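Intimin adherence protein (Escherichia coli O157:H7, PDB 3NCX) is an outer-membrane adhesin that probably attaches the bacterium to host cells by binding the translocated receptor Tir. Local coordinates at residues T48-E54 / V75-S81. The protein carries 1 engineered substitution. Numbering follows the deposited sequence.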
ATOM      1  N   THR A  48      -6.634 -24.730   9.586  1.00 25.17           N
ATOM      2  CA  THR A  48      -5.656 -24.704   8.504  1.00 28.82           C
ATOM      3  C   THR A  48      -6.269 -24.106   7.242  1.00 28.90           C
ATOM      4  O   THR A  48      -7.285 -24.591   6.746  1.00 30.24           O
ATOM      5  CB  THR A  48      -5.107 -26.110   8.194  1.00 37.96           C
ATOM      6  OG1 THR A  48      -6.163 -26.944   7.702  1.00 39.64           O
ATOM      7  CG2 THR A  48      -4.512 -26.734   9.447  1.00 36.66           C
ATOM      8  N   TYR A  49      -5.645 -23.054   6.725  1.00 26.50           N
ATOM      9  CA  TYR A  49      -6.213 -22.328   5.596  1.00 30.28           C
ATOM     10  C   TYR A  49      -5.257 -22.222   4.412  1.00 27.13           C
ATOM     11  O   TYR A  49      -4.047 -22.399   4.554  1.00 34.51           O
ATOM     12  CB  TYR A  49      -6.649 -20.929   6.034  1.00 27.22           C
ATOM     13  CG  TYR A  49      -7.326 -20.905   7.385  1.00 27.97           C
ATOM     14  CD1 TYR A  49      -8.636 -21.342   7.537  1.00 29.16           C
ATOM     15  CD2 TYR A  49      -6.654 -20.447   8.509  1.00 22.49           C
ATOM     16  CE1 TYR A  49      -9.257 -21.324   8.771  1.00 28.29           C
ATOM     17  CE2 TYR A  49      -7.267 -20.424   9.746  1.00 27.36           C
ATOM     18  CZ  TYR A  49      -8.568 -20.863   9.873  1.00 29.65           C
ATOM     19  OH  TYR A  49      -9.179 -20.839  11.106  1.00 27.44           O
ATOM     20  N   SER A  50      -5.821 -21.937   3.243  1.00 22.98           N
ATOM     21  CA  SER A  50      -5.046 -21.683   2.037  1.00 28.89           C
ATOM     22  C   SER A  50      -5.695 -20.527   1.289  1.00 27.14           C
ATOM     23  O   SER A  50      -6.920 -20.458   1.187  1.00 29.51           O
ATOM     24  CB  SER A  50      -4.995 -22.930   1.152  1.00 26.39           C
ATOM     25  OG  SER A  50      -6.296 -23.348   0.785  1.00 25.24           O
ATOM     26  N   TRP A  51      -4.879 -19.615   0.771  1.00 18.35           N
ATOM     27  CA  TRP A  51      -5.403 -18.382   0.195  1.00 24.30           C
ATOM     28  C   TRP A  51      -5.234 -18.312  -1.319  1.00 24.47           C
ATOM     29  O   TRP A  51      -4.333 -18.928  -1.887  1.00 28.26           O
ATOM     30  CB  TRP A  51      -4.761 -17.170   0.872  1.00 23.43           C
ATOM     31  CG  TRP A  51      -4.849 -17.231   2.365  1.00 20.42           C
ATOM     32  CD1 TRP A  51      -4.042 -17.944   3.204  1.00 23.41           C
ATOM     33  CD2 TRP A  51      -5.801 -16.562   3.200  1.00 18.51           C
ATOM     34  NE1 TRP A  51      -4.431 -17.759   4.508  1.00 24.95           N
ATOM     35  CE2 TRP A  51      -5.509 -16.912   4.533  1.00 19.53           C
ATOM     36  CE3 TRP A  51      -6.872 -15.697   2.950  1.00 18.47           C
ATOM     37  CZ2 TRP A  51      -6.246 -16.430   5.612  1.00 16.60           C
ATOM     38  CZ3 TRP A  51      -7.603 -15.219   4.023  1.00 18.80           C
ATOM     39  CH2 TRP A  51      -7.286 -15.586   5.336  1.00 23.11           C
ATOM     40  N   TYR A  52      -6.114 -17.552  -1.965  1.00 21.41           N
ATOM     41  CA  TYR A  52      -6.133 -17.461  -3.418  1.00 28.33           C
ATOM     42  C   TYR A  52      -6.587 -16.080  -3.879  1.00 28.00           C
ATOM     43  O   TYR A  52      -7.505 -15.495  -3.305  1.00 29.72           O
ATOM     44  CB  TYR A  52      -7.057 -18.536  -3.996  1.00 22.79           C
ATOM     45  CG  TYR A  52      -7.355 -18.377  -5.470  1.00 29.49           C
ATOM     46  CD1 TYR A  52      -6.533 -18.948  -6.431  1.00 30.30           C
ATOM     47  CD2 TYR A  52      -8.469 -17.663  -5.900  1.00 30.86           C
ATOM     48  CE1 TYR A  52      -6.806 -18.809  -7.780  1.00 37.34           C
ATOM     49  CE2 TYR A  52      -8.749 -17.517  -7.246  1.00 28.51           C
ATOM     50  CZ  TYR A  52      -7.915 -18.093  -8.182  1.00 36.87           C
ATOM     51  OH  TYR A  52      -8.191 -17.952  -9.522  1.00 31.98           O
ATOM     52  N   SER A  53      -5.941 -15.567  -4.921  1.00 23.24           N
ATOM     53  CA  SER A  53      -6.313 -14.277  -5.489  1.00 26.16           C
ATOM     54  C   SER A  53      -6.943 -14.461  -6.862  1.00 27.69           C
ATOM     55  O   SER A  53      -6.401 -15.164  -7.712  1.00 38.22           O
ATOM     56  CB  SER A  53      -5.091 -13.362  -5.593  1.00 35.42           C
ATOM     57  OG  SER A  53      -5.424 -12.144  -6.236  1.00 33.86           O
ATOM     58  N   GLU A  54      -8.089 -13.825  -7.079  1.00 28.71           N
ATOM     59  CA  GLU A  54      -8.783 -13.944  -8.355  1.00 32.32           C
ATOM     60  C   GLU A  54      -8.210 -12.990  -9.393  1.00 37.54           C
ATOM     61  O   GLU A  54      -8.675 -12.947 -10.532  1.00 41.27           O
ATOM     62  CB  GLU A  54     -10.283 -13.707  -8.182  1.00 29.50           C
ATOM     63  CG  GLU A  54     -10.952 -14.694  -7.241  1.00 31.44           C
ATOM     64  CD  GLU A  54     -12.430 -14.858  -7.527  1.00 43.34           C
ATOM     65  OE1 GLU A  54     -12.829 -14.683  -8.698  1.00 54.32           O
ATOM     66  OE2 GLU A  54     -13.191 -15.161  -6.585  1.00 39.77           O
ATOM     67  N   VAL A  75     -10.533  -6.597  -6.182  1.00 24.30           N
ATOM     68  CA  VAL A  75     -10.255  -8.015  -6.369  1.00 24.71           C
ATOM     69  C   VAL A  75     -10.810  -8.849  -5.218  1.00 28.04           C
ATOM     70  O   VAL A  75     -10.966  -8.358  -4.100  1.00 20.17           O
ATOM     71  CB  VAL A  75      -8.742  -8.276  -6.503  1.00 32.56           C
ATOM     72  CG1 VAL A  75      -8.036  -7.967  -5.191  1.00 30.20           C
ATOM     73  CG2 VAL A  75      -8.480  -9.714  -6.928  1.00 28.62           C
ATOM     74  N   VAL A  76     -11.108 -10.114  -5.501  1.00 26.50           N
ATOM     75  CA  VAL A  76     -11.626 -11.023  -4.487  1.00 22.75           C
ATOM     76  C   VAL A  76     -10.544 -11.971  -3.982  1.00 25.46           C
ATOM     77  O   VAL A  76      -9.801 -12.559  -4.770  1.00 28.36           O
ATOM     78  CB  VAL A  76     -12.811 -11.852  -5.019  1.00 28.77           C
ATOM     79  CG1 VAL A  76     -13.109 -13.019  -4.086  1.00 23.46           C
ATOM     80  CG2 VAL A  76     -14.037 -10.971  -5.196  1.00 18.74           C
ATOM     81  N   ILE A  77     -10.464 -12.111  -2.663  1.00 24.77           N
ATOM     82  CA  ILE A  77      -9.533 -13.039  -2.037  1.00 23.44           C
ATOM     83  C   ILE A  77     -10.302 -14.154  -1.342  1.00 26.61           C
ATOM     84  O   ILE A  77     -11.239 -13.894  -0.590  1.00 22.73           O
ATOM     85  CB  ILE A  77      -8.638 -12.329  -1.011  1.00 21.72           C
ATOM     86  CG1 ILE A  77      -7.853 -11.205  -1.690  1.00 23.66           C
ATOM     87  CG2 ILE A  77      -7.701 -13.325  -0.335  1.00 13.47           C
ATOM     88  CD1 ILE A  77      -7.003 -10.396  -0.742  1.00 28.57           C
ATOM     89  N   LYS A  78      -9.904 -15.396  -1.600  1.00 30.59           N
ATOM     90  CA  LYS A  78     -10.596 -16.545  -1.027  1.00 25.37           C
ATOM     91  C   LYS A  78      -9.727 -17.329  -0.049  1.00 25.44           C
ATOM     92  O   LYS A  78      -8.553 -17.593  -0.312  1.00 22.26           O
ATOM     93  CB  LYS A  78     -11.109 -17.472  -2.132  1.00 26.77           C
ATOM     94  CG  LYS A  78     -12.281 -16.911  -2.923  1.00 24.57           C
ATOM     95  CD  LYS A  78     -12.797 -17.919  -3.937  1.00 21.92           C
ATOM     96  CE  LYS A  78     -14.012 -17.383  -4.674  1.00 27.67           C
ATOM     97  NZ  LYS A  78     -14.453 -18.291  -5.766  1.00 27.45           N
ATOM     98  N   ALA A  79     -10.318 -17.696   1.083  1.00 25.33           N
ATOM     99  CA  ALA A  79      -9.646 -18.532   2.067  1.00 24.11           C
ATOM    100  C   ALA A  79     -10.333 -19.891   2.139  1.00 31.48           C
ATOM    101  O   ALA A  79     -11.553 -19.972   2.286  1.00 31.42           O
ATOM    102  CB  ALA A  79      -9.652 -17.861   3.429  1.00 20.28           C
ATOM    103  N   THR A  80      -9.547 -20.957   2.029  1.00 33.04           N
ATOM    104  CA  THR A  80     -10.087 -22.309   2.068  1.00 26.78           C
ATOM    105  C   THR A  80      -9.535 -23.096   3.250  1.00 27.80           C
ATOM    106  O   THR A  80      -8.342 -23.393   3.311  1.00 33.65           O
ATOM    107  CB  THR A  80      -9.794 -23.078   0.765  1.00 25.81           C
ATOM    108  OG1 THR A  80     -10.539 -22.495  -0.311  1.00 28.84           O
ATOM    109  CG2 THR A  80     -10.187 -24.537   0.906  1.00 27.51           C
ATOM    110  N   SER A  81     -10.414 -23.428   4.189  1.00 31.54           N
ATOM    111  CA  SER A  81     -10.035 -24.218   5.352  1.00 28.69           C
ATOM    112  C   SER A  81      -9.801 -25.670   4.954  1.00 31.83           C
ATOM    113  O   SER A  81     -10.183 -26.091   3.860  1.00 28.83           O
ATOM    114  CB  SER A  81     -11.116 -24.134   6.430  1.00 30.35           C
ATOM    115  OG  SER A  81     -12.382 -24.501   5.908  1.00 27.67           O
TER
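Trp51 lays the six-membered part of its indole over Ala79, its partner in a non-hydrogen-bonded antiparallel pair between strands 49-53 and 75-81. From CB, which lies near Lys78 O, the side chain turns back beside its own backbone N (chi1 -51°), and this swings the bicycle across to the neighbouring strand. CD2 begins the overlap with the Ala79 methyl; CE3 lies closer to it while meeting Ile77 CG2 at the ring edge, 4.1 Å away; CZ3 makes the nearest approach, 3.4 Å from Ala79 CB, and CH2 completes the cover, a CH-pi contact over one ring face.

In the next pair along, Tyr52 and Lys78 are hydrogen-bonded and carry their side chains on the opposite face of the sheet, with Lys78 N giving a nearly straight bond to Tyr52 O (2.9 Å, 170°) and Tyr52 N returning one to Lys78 O. Toward Tyr49, Thr80 O takes two donors from one residue: Ser50 N from above the carbonyl plane, and Ser50 OG on an in-plane lone pair at 3.3 Å. At the other end Glu54 N bonds to Val76 O, and the Glu54 side chain runs alongside Val76 to bring OE2 within 3.5 Å of Lys78 NZ, a salt bridge on the face carrying Tyr52.

Both strands belong to the Ig-like domain, where 75-81 is the central strand of a three-stranded antiparallel sheet, bonded on its other edge to 86-91. The face bearing Trp51 and Ile77 packs on Leu40 of strand 37-43, with Trp51 also reaching Val61 of strand 59-61, so the indole joins the two sheets of the domain.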